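Local coordinates for transcriptional regulator, MerR family (Listeria monocytogenes str. 4b F2365, PDB 3GP4), which probably binds promoter DNA through its MerR-type helix-turn-helix domain and regulates transcription as a dimer, at residues I111-D115 and T116-P120; I91-K94 and N95-D98; L104-L107 and D108-D112; R53-R57 and A58-I62; R82-L85 and L86-R90. All blocks are in the same frame, centred on the assembly; numbering follows the deposited sequence.

Contact 1: residues I111-D115 and T116-P120; sequences IDNYD and THLIP. With MED (D-methionine), chain F.
Asp112 and Thr116 meet one turn apart on the long helix 79-130, their side chains slanting across each other. CG of Asp112 stands anti to its own backbone N (chi1 169°), which swings the carboxylate along the helix towards Thr116. The hydroxyl OG1 of Thr116 donates to OD1 of Asp112 over 2.9 Å, arriving from above the carboxylate plane. The amide end of Asn113 meets two partners: its OD1 lies 3.5 Å from CB of His117, the two side chains crossing at about a right angle, while its ND2 packs 3.4 Å from CD1 of Leu118. That same Leu118 methyl reaches CD2 of the Tyr114 ring at 4.0 Å and also approaches the carboxylate oxygen O of D-methionine. The phenol end of Tyr114 is held by Tyr68 of the second subunit, which also bonds the ligand.

Behind these side chains the backbone widens. O of Asn113 accepts from N of both His117 (3.0 Å) and Leu118 (3.1 Å), and N of Ile119 bonds to O of Tyr114. Pro120 has no N-H to continue the series; its CG packs against O of Asp115 instead. The result is a pi-type turn leading into a proline kink, with Tyr114 and Leu118 lining the D-methionine pocket at the dimer interface.

Contact 2: residues I91-K94 and N95-D98; sequences IELK and NRID
Lys94 and Asp98 form a salt bridge between side chains one turn apart on helix 79-130. NZ of Lys94 gives its stronger bond, 2.9 Å, to OD2 of Asp98, using the syn lone pair on the side of the other oxygen; a weak second bond goes to OD1. The lysine chain is bent at chi2 (58°) and chi4 (73°), and these two turns bring the ammonium back onto the carboxylate.

Arg96 lies across Leu93 at about a right angle. One face of its guanidinium covers CA of Leu93, and NH2 is 3.7 Å from CB of the same residue. NH2 makes its hydrogen bond to O of Ala58, in the loop after helix 43-57, while NH1 reaches OE1 of Glu92 through a water that takes a bond from NH1 (2.9 Å) and gives one to the carboxylate (2.6 Å). Leu93 in turn touches Ile97, CD1 to CD1 at 4.1 Å, and both pack on the second subunit, against its Leu104 and Met100 respectively.

Beneath them run regular i to i+4 backbone bonds, such as N of Ile97 to O of Leu93. The chemistry is divided: Leu93 and Ile97 face the second subunit, and charges one turn apart are paired directly or through water, which probably favours the helical form.

Contact 3: residues L104-L107 and D108-D112; sequences LDRL and DFKID. With MED (D-methionine), chain F.
This piece of the long dimerisation helix 79-130 forms one wall of the D-methionine site, and Arg106 and Lys110, one turn apart, are the side chains that meet on it. Their aliphatic parts slant past each other, with CG of Arg106 3.9 Å from CD of Lys110. With chi1 at 168° the Arg106 chain leaves beside its own carbonyl carbon and runs on past Lys110 until its NH2 bonds to OE1 of Gln54 of the second subunit. Lys110 bends at chi3 and chi4, which brings CE to 3.2 Å from CB of the ligand, an unusually tight approach whose exact value is doubtful; its CG is 3.7 Å from the carboxylate oxygen OXT. The touch is thus mainly through the lysine's methylenes; NZ makes a weak hydrogen bond to Tyr68 of the second subunit.

On another side of the helix, Ile111 folds back over the preceding turn: CG1 comes 3.1 Å from O of Leu107, and CD1 is 4.4 Å from CB of that leucine. The same carbonyl takes the backbone bond from N of Ile111 at 2.8 Å. Asp108 sets its carboxylate carbon CG 3.3 Å from O of Leu104; the negative group is met by a salt bridge from Arg90 of the second subunit. N of Asp108 bonds to O of Leu104, and N of Lys110 to O of Arg106, both with N-H...O angles near 170°.

The arrangement is that of an interface helix in an antiparallel coiled-coil dimer of the MerR family, with the ligand-lining Lys110 on one side and an intersubunit salt bridge on another.

Contact 4: residues R53-R57 and A58-I62; sequences RQMRR and AGLSI
Arg56 curls over the end of helix 43-57 and binds the loop that follows. Bends at chi2 (-66°) and chi3 (-64°) turn the chain back, so that NH1 donates to O of Leu60 over 2.9 Å, with the oxygen lying in the guanidinium plane. Ile62 lies over one face of the same group, toward its rim, with CG1 of Ile62 3.3 Å from NE of Arg56, and CD1 adds a second touch at NE. The remaining nitrogen NH2 bonds to a glycerol, probably from the crystallisation liquor.

Ala58 ends the helical run. Its N bonds to O of Gln54, and its methyl packs beside the carbonyls of Gln54 and Met55. Its own O is taken by NH2 of Arg96, from helix 79-130, while Leu93 of the same helix packs on the Ala58 side chain.

The side chains of Met55 and Leu60 run alongside each other in one direction, SD of Met55 3.8 Å from CD2 of Leu60.

The backbone closes the helix through Gly59, whose phi is positive (89°). N of Leu60 returns to O of Met55 at 3.1 Å and N of Gly59 to O of Arg56 at 3.0 Å, the latter donor standing above the carbonyl plane. Two residues on, OG of Ser61 caps N of Ala64 at the start of the next helix. A Schellman motif with its apolar Met55-Leu60 pair, followed directly by a serine N-cap, thus makes the tight turn between two helices within the MerR DNA-binding region.

Contact 5: residues R82-L85 and L86-R90; sequences RAEL and LKKQR
O of Glu84 is gripped twice: N of Lys88 donates to it over 3.0 Å, and a water gives it a further bond of 2.7 Å. That water also donates to OE1 of Glu84 and accepts from NZ of Lys88 at 2.8 Å, so it joins the two side chains where the charges themselves stand 4.1 Å apart, OE1 to NZ, too far for a direct salt bridge. Glu84 is bent at chi2 (-65°), which curls its carboxylate back along the helix surface. Its OE2 takes a bond from a second water, which in turn accepts from NZ of Lys87. The chain of Lys87 runs extended past Ala83, CE lying 4.1 Å from CB, on its way to a salt bridge with Asp115 of the second subunit.

These residues form the early turns of helix 79-130, the long dimerisation helix of the MerR fold, just after helix 62-74 and its connecting loop. Leu86 rests on Tyr68 of that helix and on Ile111 of the second subunit; its CG is 3.3 Å from O of Arg82. The guanidinium of Arg82 itself reaches across the dimer to Glu124 of the second subunit.

Leu85 repeats the water pattern one residue on. Its O accepts from N of Gln89 (3.1 Å) and from a third water, and that water accepts from NE2 of Gln89, while CD2 of Leu85 and CD2 of Leu86 touch obliquely at 4.1 Å.

How the contacts relate
Four of the contacts lie in series on helix 79-130, in the order 5, 2, 3, 1, and contact 4 is the turn after helix 43-57. Contact 1 is a surface contact near the far end; the other four are partly buried. Contacts 1 and 3 overlap at Ile111 and Asp112 and share D-methionine, their centres about 11 Å apart. Contact 4 touches both contact 2 and contact 5, so the DNA-binding region is tied to the early part of the long helix. Contact 2 adds a direct salt bridge to its water bridge, contact 5 pairs its charges through water, and contact 4 relies on a backbone cap and an arginine. Segments of contact 5 meet those of contacts 1 and 3 of the second subunit through salt bridges.

Contact 1: residues I111-D115 and T116-P120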
# COMPACT_ATOMS: atom_id res chain seq x y z
N ILE A 111 9.86 11.13 -14.04
CA ILE A 111 11.15 11.59 -13.56
C ILE A 111 12.23 11.57 -14.64
O ILE A 111 13.08 12.48 -14.70
CB ILE A 111 11.62 10.78 -12.32
CG1 ILE A 111 10.74 11.12 -11.11
CG2 ILE A 111 13.09 11.11 -11.99
CD1 ILE A 111 10.78 10.00 -9.99
N ASP A 112 12.23 10.53 -15.48
CA ASP A 112 13.18 10.49 -16.62
C ASP A 112 12.92 11.61 -17.60
O ASP A 112 13.87 12.18 -18.14
CB ASP A 112 13.15 9.13 -17.35
CG ASP A 112 13.93 9.17 -18.70
OD1 ASP A 112 15.13 8.84 -18.67
OD2 ASP A 112 13.34 9.52 -19.76
N ASN A 113 11.65 11.91 -17.86
CA ASN A 113 11.34 13.08 -18.67
C ASN A 113 11.92 14.39 -18.10
O ASN A 113 12.56 15.15 -18.84
CB ASN A 113 9.85 13.22 -18.95
CG ASN A 113 9.56 14.31 -19.95
OD1 ASN A 113 10.21 14.37 -21.01
ND2 ASN A 113 8.64 15.20 -19.61
N TYR A 114 11.77 14.62 -16.79
CA TYR A 114 12.38 15.80 -16.15
C TYR A 114 13.91 15.84 -16.28
O TYR A 114 14.47 16.83 -16.76
CB TYR A 114 12.02 15.92 -14.66
CG TYR A 114 10.65 16.47 -14.36
CD1 TYR A 114 9.61 15.64 -13.98
CD2 TYR A 114 10.38 17.86 -14.45
CE1 TYR A 114 8.33 16.15 -13.70
CE2 TYR A 114 9.10 18.37 -14.19
CZ TYR A 114 8.08 17.51 -13.80
OH TYR A 114 6.84 18.01 -13.55
N ASP A 115 14.58 14.76 -15.85
CA ASP A 115 16.05 14.71 -15.81
C ASP A 115 16.69 14.60 -17.20
O ASP A 115 17.83 15.03 -17.37
CB ASP A 115 16.54 13.50 -15.00
CG ASP A 115 16.35 13.67 -13.50
OD1 ASP A 115 16.05 14.76 -12.99
OD2 ASP A 115 16.53 12.66 -12.80
N THR A 116 15.99 14.01 -18.16
CA THR A 116 16.58 13.71 -19.49
C THR A 116 16.28 14.80 -20.52
O THR A 116 17.05 15.01 -21.45
CB THR A 116 16.07 12.37 -20.10
OG1 THR A 116 16.63 11.27 -19.37
CG2 THR A 116 16.54 12.23 -21.55
N HIS A 117 15.14 15.46 -20.36
CA HIS A 117 14.59 16.28 -21.42
C HIS A 117 14.38 17.68 -20.92
O HIS A 117 15.08 18.58 -21.35
CB HIS A 117 13.29 15.68 -21.99
CG HIS A 117 13.50 14.36 -22.68
ND1 HIS A 117 14.02 14.26 -23.95
CD2 HIS A 117 13.26 13.09 -22.27
CE1 HIS A 117 14.10 12.98 -24.29
NE2 HIS A 117 13.65 12.26 -23.28
N LEU A 118 13.46 17.84 -19.97
CA LEU A 118 13.01 19.16 -19.54
C LEU A 118 14.05 20.03 -18.81
O LEU A 118 14.22 21.22 -19.15
CB LEU A 118 11.71 19.03 -18.71
CG LEU A 118 10.48 18.27 -19.28
CD1 LEU A 118 9.29 18.33 -18.32
CD2 LEU A 118 10.02 18.70 -20.69
N ILE A 119 14.77 19.47 -17.83
CA ILE A 119 15.79 20.21 -17.11
C ILE A 119 17.03 20.50 -17.99
O ILE A 119 17.45 21.68 -18.08
CB ILE A 119 16.15 19.56 -15.71
CG1 ILE A 119 14.95 19.64 -14.76
CG2 ILE A 119 17.33 20.25 -15.08
CD1 ILE A 119 15.03 18.65 -13.59
N PRO A 120 17.61 19.48 -18.66
CA PRO A 120 18.75 19.86 -19.52
C PRO A 120 18.35 20.85 -20.61
O PRO A 120 19.16 21.74 -20.96
CB PRO A 120 19.20 18.51 -20.13
CG PRO A 120 18.63 17.49 -19.20
CD PRO A 120 17.31 18.05 -18.80
N MED F . 3.81 17.46 -15.16
CA MED F . 3.74 16.35 -16.09
C MED F . 5.13 15.98 -16.61
O MED F . 5.95 16.91 -16.77
CB MED F . 2.95 15.22 -15.44
CG MED F . 1.63 14.99 -16.19
SD MED F . 0.38 14.34 -15.12
CE MED F . -1.20 14.62 -15.86
OXT MED F . 5.42 14.79 -16.88

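Contact 2: residues I91-K94 and N95-D98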
# COMPACT_ATOMS: atom_id res chain seq x y z
N ILE A 91 -2.66 -14.31 -4.01
CA ILE A 91 -3.10 -13.74 -5.32
C ILE A 91 -3.45 -12.24 -5.17
O ILE A 91 -3.00 -11.40 -5.97
CB ILE A 91 -4.30 -14.54 -5.87
CG1 ILE A 91 -3.81 -15.89 -6.41
CG2 ILE A 91 -5.11 -13.73 -6.92
CD1 ILE A 91 -4.95 -16.84 -6.75
N GLU A 92 -4.26 -11.94 -4.15
CA GLU A 92 -4.74 -10.57 -3.95
C GLU A 92 -3.62 -9.62 -3.57
O GLU A 92 -3.61 -8.44 -4.00
CB GLU A 92 -5.87 -10.53 -2.93
CG GLU A 92 -7.11 -11.30 -3.44
CD GLU A 92 -8.24 -11.42 -2.45
OE1 GLU A 92 -8.30 -10.65 -1.47
OE2 GLU A 92 -9.11 -12.30 -2.66
N LEU A 93 -2.68 -10.10 -2.75
CA LEU A 93 -1.51 -9.30 -2.39
C LEU A 93 -0.63 -9.08 -3.63
O LEU A 93 -0.13 -7.96 -3.85
CB LEU A 93 -0.69 -9.94 -1.24
CG LEU A 93 0.66 -9.24 -0.85
CD1 LEU A 93 0.53 -7.72 -0.51
CD2 LEU A 93 1.34 -9.97 0.31
N LYS A 94 -0.42 -10.14 -4.41
CA LYS A 94 0.41 -10.02 -5.65
C LYS A 94 -0.23 -8.98 -6.58
O LYS A 94 0.48 -8.15 -7.15
CB LYS A 94 0.54 -11.35 -6.39
CG LYS A 94 1.25 -11.27 -7.79
CD LYS A 94 2.66 -10.69 -7.60
CE LYS A 94 3.67 -11.12 -8.71
NZ LYS A 94 3.43 -10.45 -10.01
N ASN A 95 -1.55 -9.03 -6.72
CA ASN A 95 -2.25 -8.04 -7.54
C ASN A 95 -2.04 -6.61 -7.02
O ASN A 95 -1.71 -5.73 -7.84
CB ASN A 95 -3.71 -8.40 -7.76
CG ASN A 95 -3.86 -9.66 -8.61
OD1 ASN A 95 -2.90 -10.09 -9.25
ND2 ASN A 95 -5.04 -10.27 -8.59
N ARG A 96 -2.15 -6.39 -5.71
CA ARG A 96 -1.87 -5.07 -5.09
C ARG A 96 -0.46 -4.55 -5.37
O ARG A 96 -0.28 -3.36 -5.75
CB ARG A 96 -2.15 -5.06 -3.58
CG ARG A 96 -3.63 -5.08 -3.20
CD ARG A 96 -3.86 -4.75 -1.70
NE ARG A 96 -3.21 -5.69 -0.76
CZ ARG A 96 -3.70 -6.88 -0.42
NH1 ARG A 96 -4.82 -7.33 -0.96
NH2 ARG A 96 -3.06 -7.65 0.45
N ILE A 97 0.52 -5.44 -5.21
CA ILE A 97 1.92 -5.11 -5.53
C ILE A 97 2.06 -4.73 -7.01
O ILE A 97 2.71 -3.70 -7.35
CB ILE A 97 2.90 -6.24 -5.14
CG1 ILE A 97 3.02 -6.31 -3.62
CG2 ILE A 97 4.29 -6.06 -5.79
CD1 ILE A 97 3.64 -7.64 -3.11
N ASP A 98 1.43 -5.48 -7.89
CA ASP A 98 1.61 -5.22 -9.31
C ASP A 98 1.02 -3.88 -9.70
O ASP A 98 1.60 -3.19 -10.53
CB ASP A 98 1.03 -6.32 -10.17
CG ASP A 98 1.87 -7.57 -10.13
OD1 ASP A 98 2.99 -7.57 -9.54
OD2 ASP A 98 1.39 -8.57 -10.68
O HOH W 1 -6.97 -8.99 0.07

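Contact 3: residues L104-L107 and D108-D112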
# COMPACT_ATOMS: atom_id res chain seq x y z
N LEU A 104 4.75 3.05 -9.73
CA LEU A 104 6.16 3.38 -9.64
C LEU A 104 6.77 3.58 -11.05
O LEU A 104 7.60 4.47 -11.26
CB LEU A 104 6.94 2.30 -8.88
CG LEU A 104 8.38 2.59 -8.46
CD1 LEU A 104 8.38 3.57 -7.28
CD2 LEU A 104 9.14 1.32 -8.05
N ASP A 105 6.38 2.73 -11.99
CA ASP A 105 6.92 2.81 -13.35
C ASP A 105 6.50 4.17 -13.90
O ASP A 105 7.29 4.83 -14.59
CB ASP A 105 6.32 1.72 -14.24
CG ASP A 105 6.84 0.33 -13.92
OD1 ASP A 105 7.86 0.17 -13.21
OD2 ASP A 105 6.21 -0.62 -14.43
N ARG A 106 5.29 4.61 -13.55
CA ARG A 106 4.79 5.89 -14.01
C ARG A 106 5.59 7.10 -13.47
O ARG A 106 5.96 7.97 -14.28
CB ARG A 106 3.28 6.05 -13.81
CG ARG A 106 2.80 7.48 -14.03
CD ARG A 106 1.37 7.50 -14.50
NE ARG A 106 1.12 8.63 -15.39
CZ ARG A 106 -0.09 9.09 -15.68
NH1 ARG A 106 -0.22 10.13 -16.49
NH2 ARG A 106 -1.16 8.53 -15.14
N LEU A 107 5.87 7.13 -12.15
CA LEU A 107 6.80 8.09 -11.54
C LEU A 107 8.15 8.06 -12.17
O LEU A 107 8.70 9.13 -12.45
CB LEU A 107 6.96 7.91 -10.02
CG LEU A 107 5.71 8.21 -9.20
CD1 LEU A 107 5.96 7.82 -7.73
CD2 LEU A 107 5.38 9.69 -9.31
N ASP A 108 8.73 6.87 -12.39
CA ASP A 108 10.05 6.81 -13.07
C ASP A 108 10.06 7.45 -14.48
O ASP A 108 11.01 8.18 -14.85
CB ASP A 108 10.54 5.36 -13.19
CG ASP A 108 10.83 4.73 -11.85
OD1 ASP A 108 10.89 5.45 -10.82
OD2 ASP A 108 10.99 3.49 -11.83
N PHE A 109 9.00 7.18 -15.23
CA PHE A 109 8.83 7.73 -16.57
C PHE A 109 8.81 9.24 -16.50
O PHE A 109 9.55 9.95 -17.24
CB PHE A 109 7.52 7.24 -17.17
CG PHE A 109 7.27 7.75 -18.57
CD1 PHE A 109 8.01 7.24 -19.65
CD2 PHE A 109 6.33 8.74 -18.82
CE1 PHE A 109 7.79 7.70 -20.96
CE2 PHE A 109 6.10 9.22 -20.14
CZ PHE A 109 6.84 8.69 -21.20
N LYS A 110 7.96 9.74 -15.63
CA LYS A 110 7.85 11.19 -15.45
C LYS A 110 9.16 11.82 -14.96
O LYS A 110 9.58 12.89 -15.46
CB LYS A 110 6.66 11.50 -14.54
CG LYS A 110 5.40 11.47 -15.35
CD LYS A 110 4.18 11.14 -14.50
CE LYS A 110 3.54 12.39 -14.04
NZ LYS A 110 4.36 12.99 -12.98
N ILE A 111 9.86 11.13 -14.04
CA ILE A 111 11.15 11.59 -13.56
C ILE A 111 12.23 11.57 -14.64
O ILE A 111 13.08 12.48 -14.70
CB ILE A 111 11.62 10.78 -12.32
CG1 ILE A 111 10.74 11.12 -11.11
CG2 ILE A 111 13.09 11.11 -11.99
CD1 ILE A 111 10.78 10.00 -9.99
N ASP A 112 12.23 10.53 -15.48
CA ASP A 112 13.18 10.49 -16.62
C ASP A 112 12.92 11.61 -17.60
O ASP A 112 13.87 12.18 -18.14
CB ASP A 112 13.15 9.13 -17.35
CG ASP A 112 13.93 9.17 -18.70
OD1 ASP A 112 15.13 8.84 -18.67
OD2 ASP A 112 13.34 9.52 -19.76
N MED F . 3.81 17.46 -15.16
CA MED F . 3.74 16.35 -16.09
C MED F . 5.13 15.98 -16.61
O MED F . 5.95 16.91 -16.77
CB MED F . 2.95 15.22 -15.44
CG MED F . 1.63 14.99 -16.19
SD MED F . 0.38 14.34 -15.12
CE MED F . -1.20 14.62 -15.86
OXT MED F . 5.42 14.79 -16.88

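Contact 4: residues R53-R57 and A58-I62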
# COMPACT_ATOMS: atom_id res chain seq x y z
N ARG A 53 0.93 -8.53 12.57
CA ARG A 53 1.41 -7.20 12.27
C ARG A 53 1.86 -7.09 10.80
O ARG A 53 1.41 -6.19 10.09
CB ARG A 53 2.54 -6.77 13.22
CG ARG A 53 2.96 -5.29 13.04
CD ARG A 53 1.74 -4.37 13.31
NE ARG A 53 1.84 -3.04 12.69
CZ ARG A 53 1.02 -2.59 11.75
NH1 ARG A 53 0.01 -3.35 11.31
NH2 ARG A 53 1.19 -1.37 11.25
N GLN A 54 2.67 -8.04 10.35
CA GLN A 54 3.25 -7.97 8.98
C GLN A 54 2.18 -8.11 7.94
O GLN A 54 2.14 -7.35 6.93
CB GLN A 54 4.36 -9.01 8.81
CG GLN A 54 5.06 -8.98 7.42
CD GLN A 54 6.05 -10.13 7.16
OE1 GLN A 54 5.98 -11.21 7.77
NE2 GLN A 54 6.97 -9.90 6.22
N MET A 55 1.28 -9.08 8.17
CA MET A 55 0.16 -9.29 7.25
C MET A 55 -0.83 -8.14 7.20
O MET A 55 -1.25 -7.75 6.12
CB MET A 55 -0.57 -10.63 7.52
CG MET A 55 0.29 -11.86 7.14
SD MET A 55 1.05 -11.91 5.47
CE MET A 55 2.72 -12.24 5.91
N ARG A 56 -1.18 -7.57 8.35
CA ARG A 56 -2.08 -6.42 8.37
C ARG A 56 -1.48 -5.22 7.64
O ARG A 56 -2.21 -4.50 6.94
CB ARG A 56 -2.45 -6.04 9.81
CG ARG A 56 -3.48 -7.00 10.42
CD ARG A 56 -4.84 -6.92 9.73
NE ARG A 56 -5.44 -5.59 9.92
CZ ARG A 56 -5.98 -4.84 8.96
NH1 ARG A 56 -6.03 -5.25 7.70
NH2 ARG A 56 -6.47 -3.66 9.28
N ARG A 57 -0.19 -4.99 7.87
CA ARG A 57 0.55 -3.90 7.24
C ARG A 57 0.54 -4.09 5.73
O ARG A 57 0.43 -3.12 5.00
CB ARG A 57 1.96 -3.87 7.81
CG ARG A 57 2.90 -2.80 7.30
CD ARG A 57 3.98 -2.62 8.37
NE ARG A 57 4.92 -1.57 8.01
CZ ARG A 57 6.25 -1.69 7.95
NH1 ARG A 57 6.85 -2.84 8.27
NH2 ARG A 57 6.98 -0.65 7.59
N ALA A 58 0.60 -5.34 5.26
CA ALA A 58 0.47 -5.65 3.82
C ALA A 58 -0.96 -5.66 3.26
O ALA A 58 -1.15 -5.96 2.07
CB ALA A 58 1.17 -6.97 3.49
N GLY A 59 -1.96 -5.40 4.12
CA GLY A 59 -3.37 -5.24 3.74
C GLY A 59 -4.20 -6.51 3.70
O GLY A 59 -5.29 -6.52 3.13
N LEU A 60 -3.70 -7.60 4.27
CA LEU A 60 -4.55 -8.80 4.36
C LEU A 60 -5.71 -8.44 5.25
O LEU A 60 -5.53 -7.79 6.30
CB LEU A 60 -3.79 -10.01 4.95
CG LEU A 60 -2.99 -10.82 3.92
CD1 LEU A 60 -1.76 -10.05 3.43
CD2 LEU A 60 -2.57 -12.20 4.49
N SER A 61 -6.91 -8.85 4.85
CA SER A 61 -8.09 -8.48 5.63
C SER A 61 -8.09 -9.11 7.01
O SER A 61 -7.62 -10.25 7.19
CB SER A 61 -9.40 -8.73 4.88
OG SER A 61 -10.01 -9.99 5.18
N ILE A 62 -8.56 -8.32 7.96
CA ILE A 62 -8.79 -8.72 9.33
C ILE A 62 -9.67 -9.99 9.30
O ILE A 62 -9.38 -10.94 10.02
CB ILE A 62 -9.49 -7.57 10.10
CG1 ILE A 62 -8.49 -6.54 10.66
CG2 ILE A 62 -10.40 -8.07 11.20
CD1 ILE A 62 -7.91 -6.87 11.96

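Contact 5: residues R82-L85 and L86-R90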
# COMPACT_ATOMS: atom_id res chain seq x y z
N ARG A 82 -6.67 -24.15 5.22
CA ARG A 82 -5.72 -23.10 5.53
C ARG A 82 -4.77 -22.74 4.35
O ARG A 82 -4.47 -21.57 4.16
CB ARG A 82 -4.94 -23.43 6.79
CG ARG A 82 -5.64 -23.04 8.05
CD ARG A 82 -4.77 -23.43 9.26
NE ARG A 82 -5.02 -24.83 9.67
CZ ARG A 82 -4.17 -25.57 10.39
NH1 ARG A 82 -3.00 -25.08 10.80
NH2 ARG A 82 -4.50 -26.80 10.74
N ALA A 83 -4.28 -23.74 3.60
CA ALA A 83 -3.40 -23.47 2.46
C ALA A 83 -4.18 -22.73 1.38
O ALA A 83 -3.65 -21.79 0.77
CB ALA A 83 -2.76 -24.72 1.88
N GLU A 84 -5.43 -23.13 1.15
CA GLU A 84 -6.29 -22.45 0.16
C GLU A 84 -6.53 -20.98 0.52
O GLU A 84 -6.58 -20.09 -0.38
CB GLU A 84 -7.63 -23.14 0.03
CG GLU A 84 -7.56 -24.50 -0.67
CD GLU A 84 -7.13 -24.38 -2.12
OE1 GLU A 84 -7.61 -23.44 -2.81
OE2 GLU A 84 -6.30 -25.23 -2.56
N LEU A 85 -6.75 -20.75 1.82
CA LEU A 85 -6.96 -19.38 2.35
C LEU A 85 -5.72 -18.52 2.09
O LEU A 85 -5.85 -17.41 1.50
CB LEU A 85 -7.32 -19.43 3.84
CG LEU A 85 -7.67 -18.15 4.63
CD1 LEU A 85 -8.40 -18.53 5.89
CD2 LEU A 85 -6.45 -17.31 5.03
N LEU A 86 -4.54 -19.00 2.50
CA LEU A 86 -3.26 -18.33 2.19
C LEU A 86 -3.05 -18.09 0.67
O LEU A 86 -2.61 -16.99 0.27
CB LEU A 86 -2.07 -19.07 2.84
CG LEU A 86 -2.13 -19.21 4.37
CD1 LEU A 86 -0.86 -19.86 4.95
CD2 LEU A 86 -2.42 -17.84 5.08
N LYS A 87 -3.39 -19.08 -0.17
CA LYS A 87 -3.21 -18.95 -1.62
C LYS A 87 -4.09 -17.82 -2.20
O LYS A 87 -3.61 -17.06 -3.10
CB LYS A 87 -3.49 -20.28 -2.35
CG LYS A 87 -2.33 -21.30 -2.21
CD LYS A 87 -2.73 -22.73 -2.63
CE LYS A 87 -1.79 -23.78 -2.04
NZ LYS A 87 -1.89 -25.10 -2.76
N LYS A 88 -5.32 -17.71 -1.72
CA LYS A 88 -6.28 -16.63 -2.13
C LYS A 88 -5.72 -15.26 -1.74
O LYS A 88 -5.73 -14.29 -2.54
CB LYS A 88 -7.61 -16.84 -1.40
CG LYS A 88 -8.86 -16.44 -2.15
CD LYS A 88 -9.45 -17.74 -2.81
CE LYS A 88 -10.10 -18.68 -1.76
NZ LYS A 88 -10.04 -20.17 -2.08
N GLN A 89 -5.25 -15.17 -0.49
CA GLN A 89 -4.63 -13.91 0.01
C GLN A 89 -3.38 -13.54 -0.77
O GLN A 89 -3.12 -12.34 -1.04
CB GLN A 89 -4.32 -14.00 1.51
CG GLN A 89 -5.56 -14.08 2.37
CD GLN A 89 -6.45 -12.85 2.16
OE1 GLN A 89 -5.97 -11.71 2.22
NE2 GLN A 89 -7.73 -13.08 1.89
N ARG A 90 -2.61 -14.57 -1.15
CA ARG A 90 -1.39 -14.41 -1.95
C ARG A 90 -1.68 -13.76 -3.30
O ARG A 90 -1.00 -12.76 -3.68
CB ARG A 90 -0.69 -15.77 -2.12
CG ARG A 90 0.81 -15.72 -2.50
CD ARG A 90 1.09 -15.38 -4.00
NE ARG A 90 2.54 -15.43 -4.23
CZ ARG A 90 3.21 -14.98 -5.29
NH1 ARG A 90 4.55 -15.05 -5.29
NH2 ARG A 90 2.59 -14.43 -6.31
O HOH W 2 -7.43 -20.78 -2.83
O HOH W 3 -4.43 -25.94 -1.14
O HOH W 4 -8.36 -15.88 1.76